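Local coordinates for uncharacterized protein (Staphylococcus aureus subsp. aureus, PDB 4H0A) that is of unknown function but belongs to the CAP (cysteine-rich secretory protein) family, its CAP domain preceded by a CAP-associated N-terminal region, at residues A[32-36]-A[117-121]; A[56-61]-A[72-76]; A[63-67]-A[194-200]; A[93-97]-A[215-219]; A[225-231]-A[304-308]. All blocks are in the same frame, centred on the assembly; numbering follows the deposited sequence. Where two conformers were deposited one is given.

Interaction 1: A[32-36]-A[117-121]; sequences AENPK and HTSIN
ND2 of N34 is gripped by two backbone carbonyls, S119 O across the contact and K149 O beside it. It donates a hydrogen bond to S119 O at 2.9 Å, with an N-H...O angle of 165°, and S119 O lies almost exactly in the plane of the amide. At the other end of the amide, OD1 of N34 accepts from S119 N at 2.9 Å, in the carbonyl plane and on a lone pair. The amide thus pairs with the N-H and C=O of one residue much as a backbone would, which holds its rotation. CG of N34 stands anti to its own carbonyl carbon (chi1 -45°), which carries the amide toward S119. Beside the pair, CG2 of T118 closes on N34 OD1 at 3.3 Å, the two side chains crossing at about a right angle. At the outer end OG of S119 is 3.6 Å from A32 O, and CA of E33 packs on S119 CB at 4.2 Å. The contact is small and lies near the surface, with N34 its buried member. It joins two irregular loops beside strand 145-150: the N34 backbone bonds to G151, and both N34 and T118 rest on I148.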
# COMPACT_ATOMS: atom_id res chain seq x y z
N ALA A 32 12.62 16.31 22.58
CA ALA A 32 12.00 16.72 21.32
C ALA A 32 11.93 15.54 20.33
O ALA A 32 12.25 15.69 19.15
CB ALA A 32 12.79 17.87 20.71
N GLU A 33 11.55 14.37 20.83
CA GLU A 33 11.50 13.15 20.02
C GLU A 33 10.52 12.16 20.62
O GLU A 33 10.07 12.33 21.75
CB GLU A 33 12.91 12.53 19.88
CG GLU A 33 13.44 11.74 21.07
CD GLU A 33 13.50 12.46 22.41
OE1 GLU A 33 14.36 13.36 22.56
OE2 GLU A 33 12.74 12.07 23.32
N ASN A 34 10.19 11.13 19.84
CA ASN A 34 9.31 10.04 20.26
C ASN A 34 10.17 8.82 20.53
O ASN A 34 11.06 8.52 19.73
CB ASN A 34 8.25 9.74 19.20
CG ASN A 34 7.62 10.99 18.63
OD1 ASN A 34 6.99 11.77 19.36
ND2 ASN A 34 7.85 11.26 17.35
N PRO A 35 9.95 8.11 21.66
CA PRO A 35 10.77 6.91 21.91
C PRO A 35 10.39 5.77 20.98
O PRO A 35 9.34 5.81 20.33
CB PRO A 35 10.45 6.58 23.37
CG PRO A 35 9.07 7.08 23.57
CD PRO A 35 8.94 8.32 22.72
N LYS A 36 11.23 4.73 20.94
CA LYS A 36 10.95 3.55 20.12
C LYS A 36 9.69 2.85 20.66
O LYS A 36 9.35 3.02 21.83
CB LYS A 36 12.16 2.58 20.10
CG LYS A 36 12.45 1.85 21.41
CD LYS A 36 13.76 1.08 21.34
CE LYS A 36 14.03 0.26 22.58
NZ LYS A 36 15.18 -0.66 22.40
N HIS A 117 0.41 14.72 21.25
CA HIS A 117 1.55 14.35 22.09
C HIS A 117 2.67 13.65 21.30
O HIS A 117 3.43 12.88 21.90
CB HIS A 117 1.06 13.42 23.23
N THR A 118 2.81 13.93 19.98
CA THR A 118 3.85 13.29 19.14
C THR A 118 4.61 14.32 18.31
O THR A 118 4.01 15.12 17.60
CB THR A 118 3.21 12.24 18.21
OG1 THR A 118 2.30 11.44 18.95
CG2 THR A 118 4.25 11.31 17.56
N SER A 119 5.95 14.23 18.34
CA SER A 119 6.83 15.10 17.56
C SER A 119 6.75 14.73 16.08
O SER A 119 7.03 13.58 15.73
CB SER A 119 8.27 14.97 18.05
OG SER A 119 9.19 15.71 17.26
N ILE A 120 6.31 15.67 15.22
CA ILE A 120 6.23 15.43 13.77
C ILE A 120 7.07 16.51 13.09
O ILE A 120 6.93 17.68 13.44
CB ILE A 120 4.76 15.37 13.24
CG1 ILE A 120 4.17 13.94 13.42
CG2 ILE A 120 4.66 15.77 11.75
CD1 ILE A 120 3.54 13.63 14.75
N ASN A 121 7.93 16.12 12.14
CA ASN A 121 8.78 17.05 11.40
C ASN A 121 8.24 17.21 9.98
O ASN A 121 8.06 16.21 9.29
CB ASN A 121 10.23 16.54 11.40
CG ASN A 121 10.78 16.27 12.78
OD1 ASN A 121 10.51 17.00 13.74
ND2 ASN A 121 11.57 15.21 12.93

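Interaction 2: A[56-61]-A[72-76]; sequences FGQADR and YVFKD. With EDO (1,2-ethanediol), chain E.
F74 is held between A59 and F56. The methyl of A59 lies over one face of the F74 ring, CB 3.9 Å from its centroid in a CH-pi contact, while CD2 of F56 lies over the opposite face, offset toward the rim. The two phenyl rings meet obliquely, planes at 53°, and the O of G57, a residue with positive phi, approaches the F74 edge in its plane. A59 CB also reaches the edge of the Y72 ring, 4.0 Å from CD2. Beyond F56, a bound 1,2-ethanediol, probably from the crystallisation liquor, covers one face of that ring. Outward, the backbones join: D60 N donates to V73 O at 2.8 Å and V73 N to R61 O at 2.9 Å. The carboxylate of D60 turns to the strand, its CG anti to the carbonyl carbon (chi1 -66°), and OD2 of D60 accepts from K75 N at 2.9 Å. The R61 guanidinium lays one face on V73 CG2, and both R61 and K75 form salt bridges with E211 of helix 201-219. The loop from helix 50-56 here runs into strand 61-65, the edge strand of a beta hairpin with strand 69-76 in the seven-stranded antiparallel sheet.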
# COMPACT_ATOMS: atom_id res chain seq x y z
N PHE A 56 3.78 -16.94 14.51
CA PHE A 56 2.61 -17.17 13.66
C PHE A 56 2.63 -18.44 12.82
O PHE A 56 1.64 -18.72 12.15
CB PHE A 56 2.48 -16.01 12.67
CG PHE A 56 2.42 -14.64 13.30
CD1 PHE A 56 1.53 -14.37 14.33
CD2 PHE A 56 3.19 -13.61 12.79
CE1 PHE A 56 1.44 -13.09 14.87
CE2 PHE A 56 3.10 -12.33 13.33
CZ PHE A 56 2.23 -12.08 14.38
N GLY A 57 3.74 -19.15 12.81
CA GLY A 57 3.87 -20.29 11.92
C GLY A 57 4.34 -19.76 10.57
O GLY A 57 4.68 -18.59 10.43
N GLN A 58 4.29 -20.60 9.56
CA GLN A 58 4.80 -20.25 8.25
C GLN A 58 3.95 -19.17 7.56
O GLN A 58 2.73 -19.16 7.69
CB GLN A 58 4.85 -21.50 7.37
CG GLN A 58 5.80 -22.59 7.92
CD GLN A 58 7.27 -22.21 7.81
OE1 GLN A 58 7.73 -21.80 6.75
NE2 GLN A 58 8.04 -22.38 8.87
N ALA A 59 4.60 -18.27 6.82
CA ALA A 59 3.92 -17.21 6.09
C ALA A 59 3.02 -17.81 5.01
O ALA A 59 3.25 -18.92 4.53
CB ALA A 59 4.93 -16.26 5.47
N ASP A 60 1.98 -17.06 4.64
CA ASP A 60 1.04 -17.50 3.62
C ASP A 60 1.66 -17.43 2.23
O ASP A 60 1.37 -18.27 1.38
CB ASP A 60 -0.23 -16.63 3.67
CG ASP A 60 -0.99 -16.83 4.97
OD1 ASP A 60 -1.48 -17.95 5.21
OD2 ASP A 60 -1.03 -15.89 5.79
N ARG A 61 2.51 -16.44 2.02
CA ARG A 61 3.13 -16.13 0.74
C ARG A 61 4.52 -15.55 0.99
O ARG A 61 4.64 -14.71 1.89
CB ARG A 61 2.20 -15.06 0.09
CG ARG A 61 2.27 -14.89 -1.38
CD ARG A 61 1.04 -14.25 -1.98
NE ARG A 61 0.59 -13.01 -1.33
CZ ARG A 61 0.77 -11.76 -1.78
NH1 ARG A 61 1.49 -11.54 -2.87
NH2 ARG A 61 0.23 -10.73 -1.13
N TYR A 72 7.05 -11.25 3.11
CA TYR A 72 6.36 -12.35 3.79
C TYR A 72 4.99 -11.85 4.11
O TYR A 72 4.88 -10.79 4.73
CB TYR A 72 7.09 -12.74 5.09
CG TYR A 72 8.43 -13.40 4.88
CD1 TYR A 72 9.53 -12.67 4.45
CD2 TYR A 72 8.62 -14.75 5.19
CE1 TYR A 72 10.77 -13.28 4.23
CE2 TYR A 72 9.86 -15.37 5.01
CZ TYR A 72 10.92 -14.63 4.51
OH TYR A 72 12.14 -15.22 4.33
N VAL A 73 3.94 -12.58 3.73
CA VAL A 73 2.60 -12.13 4.05
C VAL A 73 2.04 -13.06 5.10
O VAL A 73 2.06 -14.28 4.91
CB VAL A 73 1.70 -12.03 2.80
CG1 VAL A 73 0.29 -11.54 3.16
CG2 VAL A 73 2.34 -11.11 1.76
N PHE A 74 1.54 -12.49 6.21
CA PHE A 74 0.90 -13.25 7.28
C PHE A 74 -0.50 -12.72 7.44
O PHE A 74 -0.66 -11.51 7.64
CB PHE A 74 1.66 -13.11 8.60
CG PHE A 74 3.08 -13.60 8.60
CD1 PHE A 74 4.12 -12.75 8.26
CD2 PHE A 74 3.38 -14.90 9.00
CE1 PHE A 74 5.44 -13.19 8.31
CE2 PHE A 74 4.70 -15.33 9.06
CZ PHE A 74 5.72 -14.48 8.71
N LYS A 75 -1.51 -13.57 7.38
CA LYS A 75 -2.86 -13.05 7.54
C LYS A 75 -3.81 -14.04 8.14
O LYS A 75 -3.63 -15.25 8.03
CB LYS A 75 -3.41 -12.58 6.19
CG LYS A 75 -3.42 -13.63 5.11
CD LYS A 75 -4.05 -13.14 3.83
CE LYS A 75 -4.32 -14.30 2.89
NZ LYS A 75 -5.08 -13.88 1.69
N ASP A 76 -4.85 -13.50 8.77
CA ASP A 76 -5.92 -14.28 9.35
C ASP A 76 -7.16 -13.37 9.40
O ASP A 76 -7.10 -12.25 8.91
CB ASP A 76 -5.52 -14.88 10.71
CG ASP A 76 -5.30 -13.91 11.86
OD1 ASP A 76 -5.76 -12.76 11.77
OD2 ASP A 76 -4.69 -14.32 12.88
C1 EDO E . -1.32 -15.23 11.74
O1 EDO E . -1.13 -15.68 10.42
C2 EDO E . -1.05 -13.72 11.80
O2 EDO E . -1.41 -13.26 13.09

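Interaction 3: A[63-67]-A[194-200]; sequences YPFRD and HNKRPVE
The guanidinium of R66 is sandwiched between H194 and R197. On one side it lies flat on the H194 imidazole, centres 4.2 Å apart and planes at 16°, a parallel stack of guanidinium on imidazole in which NH1 of R66 comes 3.2 Å from H194 CG. On the opposite side the R197 guanidinium runs alongside, tilted, with R66 NH2 over its face. NH2 of R66 and NH2 of R197 are 3.1 Å apart, two donors and not a bond; the salt bridge from R197 NH2 to D314 probably eases this meeting of like charges. The setting is edge strand 61-65 and the residues that follow it, where the seven-stranded antiparallel sheet meets the linker leading into helix 201-219; the two segments run nearly antiparallel. R66 reaches the stack through bends at chi2 and chi3, CG between its backbone N and carbonyl carbon (chi1 48°); its NE is buried with no partner. The H194 edge is also used: ND1 donates to D67 OD2 at 2.9 Å, in the plane of the imidazole, meeting the syn side of OD2 somewhat out of the carboxylate plane, a His-carboxylate bond that fixes the turn of the imidazole. Toward the other end the packing is apolar. P64 CG meets P198 CG at 4.1 Å, P198 CD sits 3.5 Å from R66 N, and the bent chain of E200 crosses the P64 ring at about a right angle. D67 and N195 also pair: N195 N donates weakly to D67 OD1, and D67 N donates to N195 OD1 at 2.8 Å, tilted 24° from the amide carbonyl plane.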
# COMPACT_ATOMS: atom_id res chain seq x y z
N TYR A 63 7.88 -13.96 -1.37
CA TYR A 63 8.32 -13.65 -2.73
C TYR A 63 9.37 -12.55 -2.77
O TYR A 63 9.33 -11.62 -1.96
CB TYR A 63 7.11 -13.21 -3.58
CG TYR A 63 6.27 -12.13 -2.93
CD1 TYR A 63 5.28 -12.45 -2.01
CD2 TYR A 63 6.45 -10.79 -3.25
CE1 TYR A 63 4.51 -11.46 -1.40
CE2 TYR A 63 5.67 -9.79 -2.66
CZ TYR A 63 4.71 -10.13 -1.73
OH TYR A 63 3.95 -9.14 -1.14
N PRO A 64 10.25 -12.59 -3.78
CA PRO A 64 11.23 -11.51 -3.91
C PRO A 64 10.64 -10.28 -4.60
O PRO A 64 9.70 -10.39 -5.38
CB PRO A 64 12.31 -12.13 -4.80
CG PRO A 64 11.55 -13.08 -5.68
CD PRO A 64 10.41 -13.60 -4.85
N PHE A 65 11.25 -9.13 -4.37
CA PHE A 65 10.95 -7.95 -5.18
C PHE A 65 12.30 -7.24 -5.47
O PHE A 65 13.34 -7.75 -5.06
CB PHE A 65 9.86 -7.07 -4.58
CG PHE A 65 10.13 -6.38 -3.28
CD1 PHE A 65 9.82 -7.00 -2.08
CD2 PHE A 65 10.46 -5.03 -3.25
CE1 PHE A 65 9.96 -6.32 -0.88
CE2 PHE A 65 10.59 -4.35 -2.05
CZ PHE A 65 10.31 -4.99 -0.87
N ARG A 66 12.29 -6.20 -6.31
CA ARG A 66 13.53 -5.52 -6.75
C ARG A 66 14.43 -5.06 -5.59
O ARG A 66 13.96 -4.81 -4.49
CB ARG A 66 13.23 -4.30 -7.66
CG ARG A 66 12.15 -3.36 -7.12
CD ARG A 66 12.33 -1.90 -7.48
NE ARG A 66 12.10 -1.64 -8.90
CZ ARG A 66 11.75 -0.46 -9.42
NH1 ARG A 66 11.59 0.60 -8.63
NH2 ARG A 66 11.56 -0.33 -10.73
N ASP A 67 15.72 -4.93 -5.89
CA ASP A 67 16.77 -4.46 -4.99
C ASP A 67 17.05 -5.42 -3.82
O ASP A 67 17.55 -4.99 -2.78
CB ASP A 67 16.47 -3.04 -4.46
CG ASP A 67 16.00 -2.10 -5.54
OD1 ASP A 67 16.60 -2.10 -6.64
OD2 ASP A 67 14.99 -1.40 -5.32
N HIS A 194 17.24 1.55 -9.68
CA HIS A 194 16.70 0.23 -9.35
C HIS A 194 17.09 -0.82 -10.38
O HIS A 194 17.18 -0.52 -11.58
CB HIS A 194 15.17 0.30 -9.25
CG HIS A 194 14.71 1.33 -8.27
ND1 HIS A 194 14.57 1.04 -6.92
CD2 HIS A 194 14.41 2.64 -8.47
CE1 HIS A 194 14.18 2.17 -6.35
NE2 HIS A 194 14.06 3.15 -7.24
N ASN A 195 17.29 -2.06 -9.91
CA ASN A 195 17.63 -3.18 -10.79
C ASN A 195 16.33 -3.77 -11.36
O ASN A 195 15.23 -3.36 -10.97
CB ASN A 195 18.48 -4.25 -10.05
CG ASN A 195 17.79 -5.04 -8.95
OD1 ASN A 195 16.73 -4.68 -8.45
ND2 ASN A 195 18.42 -6.13 -8.52
N LYS A 196 16.45 -4.74 -12.28
CA LYS A 196 15.32 -5.42 -12.92
C LYS A 196 14.36 -6.02 -11.89
O LYS A 196 14.81 -6.53 -10.86
CB LYS A 196 15.86 -6.54 -13.85
CG LYS A 196 14.80 -7.42 -14.52
CD LYS A 196 15.43 -8.27 -15.63
CE LYS A 196 14.53 -9.40 -16.10
NZ LYS A 196 13.36 -8.91 -16.87
N ARG A 197 13.04 -5.94 -12.15
CA ARG A 197 12.06 -6.56 -11.26
C ARG A 197 12.13 -8.08 -11.42
O ARG A 197 12.13 -8.56 -12.56
CB ARG A 197 10.62 -6.09 -11.57
CG ARG A 197 10.35 -4.62 -11.31
CD ARG A 197 8.89 -4.27 -11.50
NE ARG A 197 8.58 -2.91 -11.05
CZ ARG A 197 8.82 -1.79 -11.74
NH1 ARG A 197 9.38 -1.85 -12.95
NH2 ARG A 197 8.51 -0.61 -11.23
N PRO A 198 12.17 -8.88 -10.35
CA PRO A 198 12.12 -10.34 -10.56
C PRO A 198 10.75 -10.73 -11.14
O PRO A 198 9.77 -10.00 -10.97
CB PRO A 198 12.34 -10.92 -9.16
CG PRO A 198 11.92 -9.85 -8.23
CD PRO A 198 12.16 -8.53 -8.91
N VAL A 199 10.70 -11.89 -11.83
CA VAL A 199 9.47 -12.41 -12.45
C VAL A 199 8.31 -12.53 -11.42
O VAL A 199 7.14 -12.40 -11.80
CB VAL A 199 9.74 -13.78 -13.16
CG1 VAL A 199 10.07 -14.89 -12.16
CG2 VAL A 199 8.57 -14.19 -14.05
N GLU A 200 8.61 -12.78 -10.13
CA GLU A 200 7.58 -12.92 -9.09
C GLU A 200 6.95 -11.63 -8.67
O GLU A 200 5.88 -11.68 -8.06
CB GLU A 200 8.16 -13.55 -7.80
CG GLU A 200 8.68 -14.97 -7.94
CD GLU A 200 10.13 -15.11 -8.36
OE1 GLU A 200 10.70 -14.12 -8.87
OE2 GLU A 200 10.68 -16.23 -8.21

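Interaction 4: A[93-97]-A[215-219]; sequences VYATG and EMRKL
T96 meets E215, M216 and L219 on one side of the helix, each through a different atom pair. Its methyl CG2 packs on E215 CB at 3.8 Å. Its OG1 is 3.6 Å from CE of M216, a selenomethionine, and 3.7 Å from L219 CD1. Y94, approaching M216 from the opposite direction, touches CE with its OH at 3.6 Å, so that CE touches both hydroxyl oxygens. M216 gets there by bending twice, at chi2 (-63°) and again about the bond to selenium. OG1 of T96 stands anti to the backbone N (chi1 -169°) and is hydrogen-bonded to L167 O on the neighbouring strand. At the strand end G97 passes the E215 carboxylate with CA 4.3 Å from OE1. That carboxylate is tied within the helix, where K218 NZ forms a salt bridge to OE2 of E215 at 2.9 Å, arriving from above the carboxylate plane. Further out, the surroundings include Y80 of strand 79-86 and I286 of helix 282-290. This is helix-on-sheet packing: helix 201-219 lies against the seven-stranded sheet, its short segment at 33° to strand 93-96, the short axes coming within 10.8 Å, and joins the N-terminal region to the CAP domain.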
# COMPACT_ATOMS: atom_id res chain seq x y z
N VAL A 93 7.16 -3.38 8.09
CA VAL A 93 5.94 -4.13 8.39
C VAL A 93 4.75 -3.24 8.10
O VAL A 93 4.56 -2.25 8.80
CB VAL A 93 5.85 -4.67 9.84
CG1 VAL A 93 4.55 -5.47 10.04
CG2 VAL A 93 7.06 -5.54 10.19
N TYR A 94 3.96 -3.60 7.09
CA TYR A 94 2.68 -2.93 6.82
C TYR A 94 1.65 -3.72 7.63
O TYR A 94 1.63 -4.94 7.51
CB TYR A 94 2.36 -2.94 5.31
CG TYR A 94 0.94 -2.53 5.01
CD1 TYR A 94 0.57 -1.19 4.98
CD2 TYR A 94 -0.06 -3.49 4.87
CE1 TYR A 94 -0.75 -0.81 4.76
CE2 TYR A 94 -1.39 -3.12 4.67
CZ TYR A 94 -1.73 -1.78 4.62
OH TYR A 94 -3.04 -1.43 4.42
N ALA A 95 0.85 -3.07 8.48
CA ALA A 95 -0.12 -3.81 9.30
C ALA A 95 -1.48 -3.18 9.28
O ALA A 95 -1.59 -1.96 9.36
CB ALA A 95 0.38 -3.87 10.75
N THR A 96 -2.53 -4.00 9.23
CA THR A 96 -3.90 -3.50 9.33
C THR A 96 -4.80 -4.62 9.83
O THR A 96 -4.35 -5.77 9.91
CB THR A 96 -4.38 -2.91 7.99
OG1 THR A 96 -5.61 -2.20 8.22
CG2 THR A 96 -4.56 -3.95 6.89
N GLY A 97 -6.02 -4.29 10.18
CA GLY A 97 -7.01 -5.27 10.63
C GLY A 97 -7.64 -4.92 11.96
O GLY A 97 -7.28 -3.94 12.61
N GLU A 215 -8.89 -5.52 2.66
CA GLU A 215 -8.67 -5.09 4.06
C GLU A 215 -9.30 -3.72 4.30
O GLU A 215 -9.93 -3.52 5.33
CB GLU A 215 -7.17 -5.02 4.40
CG GLU A 215 -6.49 -6.38 4.51
CD GLU A 215 -7.10 -7.32 5.53
OE1 GLU A 215 -7.44 -6.87 6.65
OE2 GLU A 215 -7.26 -8.52 5.19
N MSE A 216 -9.18 -2.80 3.32
CA MSE A 216 -9.78 -1.46 3.43
C MSE A 216 -11.30 -1.58 3.45
O MSE A 216 -11.95 -0.91 4.25
CB MSE A 216 -9.32 -0.56 2.27
CG MSE A 216 -7.82 -0.25 2.29
SE MSE A 216 -7.26 0.74 3.85
CE MSE A 216 -6.55 -0.82 4.99
N ARG A 217 -11.86 -2.46 2.60
CA ARG A 217 -13.31 -2.70 2.59
C ARG A 217 -13.78 -3.29 3.93
O ARG A 217 -14.81 -2.86 4.45
CB ARG A 217 -13.68 -3.64 1.43
CG ARG A 217 -13.60 -2.97 0.06
CD ARG A 217 -13.98 -3.93 -1.04
NE ARG A 217 -15.40 -4.30 -0.96
CZ ARG A 217 -16.42 -3.59 -1.45
NH1 ARG A 217 -16.19 -2.43 -2.07
NH2 ARG A 217 -17.66 -4.03 -1.33
N LYS A 218 -13.02 -4.26 4.50
CA LYS A 218 -13.39 -4.88 5.79
C LYS A 218 -13.40 -3.85 6.93
O LYS A 218 -14.28 -3.93 7.78
CB LYS A 218 -12.46 -6.06 6.16
CG LYS A 218 -12.82 -7.35 5.43
CD LYS A 218 -11.98 -8.55 5.88
CE LYS A 218 -10.52 -8.44 5.49
NZ LYS A 218 -9.80 -9.72 5.73
N LEU A 219 -12.48 -2.85 6.94
CA LEU A 219 -12.50 -1.82 7.99
C LEU A 219 -13.79 -1.00 7.98
O LEU A 219 -14.20 -0.52 9.04
CB LEU A 219 -11.31 -0.85 7.87
CG LEU A 219 -9.94 -1.41 8.19
CD1 LEU A 219 -8.87 -0.39 7.88
CD2 LEU A 219 -9.84 -1.86 9.64

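Interaction 5: A[225-231]-A[304-308]; sequences LKINSDL and YDEMG
K226 N bonds to D305 O at 3.0 Å and M307 N to K226 O at 2.9 Å, around a classic beta bulge in which D305 and E306 together face L321 on the next strand. The pairing with residues 226-227 is parallel, K226 with E306 and I227 with M307, and a third backbone bond, N228 N to M307 O at 2.8 Å, completes it. On the face of I227 and M307, L225 and M307, a selenomethionine, cross at about a right angle, L225 CB 3.9 Å from M307 CG. The M307 chain starts between its backbone N and carbonyl carbon (chi1 68°) and then runs extended, bringing CE to L225 O. The CD2 branch of L225 points instead at Y304 O, 3.2 Å away. N228 does double duty. It ends the strand pairing through its N and N-caps the following helix, OD1 accepting from L231 N at 3.1 Å with a weaker bond from D230 N. Its ND2 lies 2.9 Å from E306 OE1, amide and carboxylate planes 22° apart. L231 in the first helical turn folds back on the strand, CB 3.7 Å from G308 CA. Strand 226-227 is therefore an outermost strand of a mixed sheet, beside strand 306-312, with M307 packing on Y210 and N214 of helix 201-219, and L231 on I319 and L321 of strand 315-322.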
# COMPACT_ATOMS: atom_id res chain seq x y z
N LEU A 225 -14.49 -8.16 -2.18
CA LEU A 225 -14.80 -8.44 -3.59
C LEU A 225 -14.16 -9.75 -4.00
O LEU A 225 -13.05 -10.04 -3.57
CB LEU A 225 -14.31 -7.30 -4.49
CG LEU A 225 -14.82 -5.90 -4.14
CD1 LEU A 225 -14.27 -4.87 -5.07
CD2 LEU A 225 -16.34 -5.85 -4.15
N LYS A 226 -14.88 -10.55 -4.79
CA LYS A 226 -14.35 -11.82 -5.28
C LYS A 226 -13.49 -11.55 -6.50
O LYS A 226 -13.76 -10.61 -7.25
CB LYS A 226 -15.48 -12.81 -5.61
CG LYS A 226 -16.25 -13.25 -4.38
CD LYS A 226 -17.19 -14.41 -4.69
CE LYS A 226 -17.90 -14.92 -3.45
NZ LYS A 226 -18.64 -16.18 -3.73
N ILE A 227 -12.42 -12.32 -6.70
CA ILE A 227 -11.52 -12.09 -7.83
C ILE A 227 -12.11 -12.78 -9.06
O ILE A 227 -12.48 -13.94 -8.98
CB ILE A 227 -10.09 -12.56 -7.49
CG1 ILE A 227 -9.50 -11.67 -6.36
CG2 ILE A 227 -9.18 -12.52 -8.73
CD1 ILE A 227 -8.59 -12.37 -5.47
N ASN A 228 -12.26 -12.03 -10.17
CA ASN A 228 -12.80 -12.53 -11.43
C ASN A 228 -11.68 -12.58 -12.47
O ASN A 228 -11.11 -11.53 -12.80
CB ASN A 228 -13.95 -11.65 -11.90
CG ASN A 228 -14.69 -12.24 -13.07
OD1 ASN A 228 -14.23 -12.17 -14.21
ND2 ASN A 228 -15.80 -12.91 -12.80
N SER A 229 -11.37 -13.77 -13.01
CA SER A 229 -10.30 -13.95 -13.99
C SER A 229 -10.61 -13.26 -15.34
O SER A 229 -9.67 -12.84 -16.02
CB SER A 229 -10.02 -15.43 -14.23
OG SER A 229 -11.20 -16.12 -14.60
N ASP A 230 -11.89 -13.10 -15.73
CA ASP A 230 -12.23 -12.42 -16.98
C ASP A 230 -11.96 -10.91 -16.85
O ASP A 230 -11.48 -10.30 -17.82
CB ASP A 230 -13.69 -12.65 -17.42
CG ASP A 230 -14.06 -14.10 -17.70
OD1 ASP A 230 -13.17 -14.88 -18.09
OD2 ASP A 230 -15.26 -14.44 -17.58
N LEU A 231 -12.25 -10.30 -15.69
CA LEU A 231 -11.95 -8.89 -15.45
C LEU A 231 -10.44 -8.67 -15.41
O LEU A 231 -9.96 -7.65 -15.89
CB LEU A 231 -12.57 -8.39 -14.14
CG LEU A 231 -14.08 -8.35 -14.05
CD1 LEU A 231 -14.52 -7.86 -12.69
CD2 LEU A 231 -14.67 -7.48 -15.13
N TYR A 304 -20.58 -3.12 -5.67
CA TYR A 304 -19.67 -4.04 -6.37
C TYR A 304 -19.47 -5.33 -5.58
O TYR A 304 -19.44 -5.31 -4.35
CB TYR A 304 -18.30 -3.40 -6.64
CG TYR A 304 -18.31 -2.14 -7.47
CD1 TYR A 304 -19.13 -2.03 -8.60
CD2 TYR A 304 -17.44 -1.10 -7.21
CE1 TYR A 304 -19.13 -0.88 -9.38
CE2 TYR A 304 -17.43 0.06 -7.98
CZ TYR A 304 -18.28 0.17 -9.07
OH TYR A 304 -18.29 1.30 -9.84
N ASP A 305 -19.37 -6.46 -6.29
CA ASP A 305 -19.14 -7.77 -5.68
C ASP A 305 -17.94 -8.51 -6.30
O ASP A 305 -17.55 -9.54 -5.76
CB ASP A 305 -20.40 -8.65 -5.73
CG ASP A 305 -21.22 -8.55 -6.99
OD1 ASP A 305 -20.62 -8.43 -8.08
OD2 ASP A 305 -22.47 -8.55 -6.89
N GLU A 306 -17.33 -7.99 -7.40
CA GLU A 306 -16.18 -8.63 -8.05
C GLU A 306 -15.17 -7.61 -8.51
O GLU A 306 -15.51 -6.45 -8.74
CB GLU A 306 -16.64 -9.44 -9.27
CG GLU A 306 -17.53 -10.62 -8.94
CD GLU A 306 -17.94 -11.45 -10.14
OE1 GLU A 306 -17.51 -11.14 -11.27
OE2 GLU A 306 -18.71 -12.42 -9.94
N MSE A 307 -13.93 -8.07 -8.70
CA MSE A 307 -12.85 -7.23 -9.19
C MSE A 307 -11.82 -8.08 -9.94
O MSE A 307 -11.75 -9.29 -9.77
CB MSE A 307 -12.18 -6.47 -8.04
CG MSE A 307 -11.41 -7.36 -7.07
SE MSE A 307 -10.57 -6.36 -5.60
CE MSE A 307 -10.17 -7.93 -4.54
N GLY A 308 -11.03 -7.41 -10.75
CA GLY A 308 -9.95 -8.03 -11.50
C GLY A 308 -9.00 -6.95 -11.94
O GLY A 308 -9.44 -5.86 -12.31

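Overall arrangement
From the N terminus, interaction 1 closes a loop of 80 residues between the chain after strand 9-11 and that before strand 125-128, and interaction 2, a short connection of ten residues, is nested inside it. Interactions 3 and 4 start within that loop but end beyond it, so both cross interaction 1, and they cross each other; interaction 3 also crosses interaction 2. Interactions 2, 3 and 4 share the seven-stranded sheet, 2 and 3 touching through V73 and Y63. Interaction 3 joins edge strand 61-65 to the loop before helix 201-219; interaction 4 ties the sheet to that helix. Interaction 5 follows in series within the CAP domain, touching interaction 4 where R217 packs on L225 and Y304.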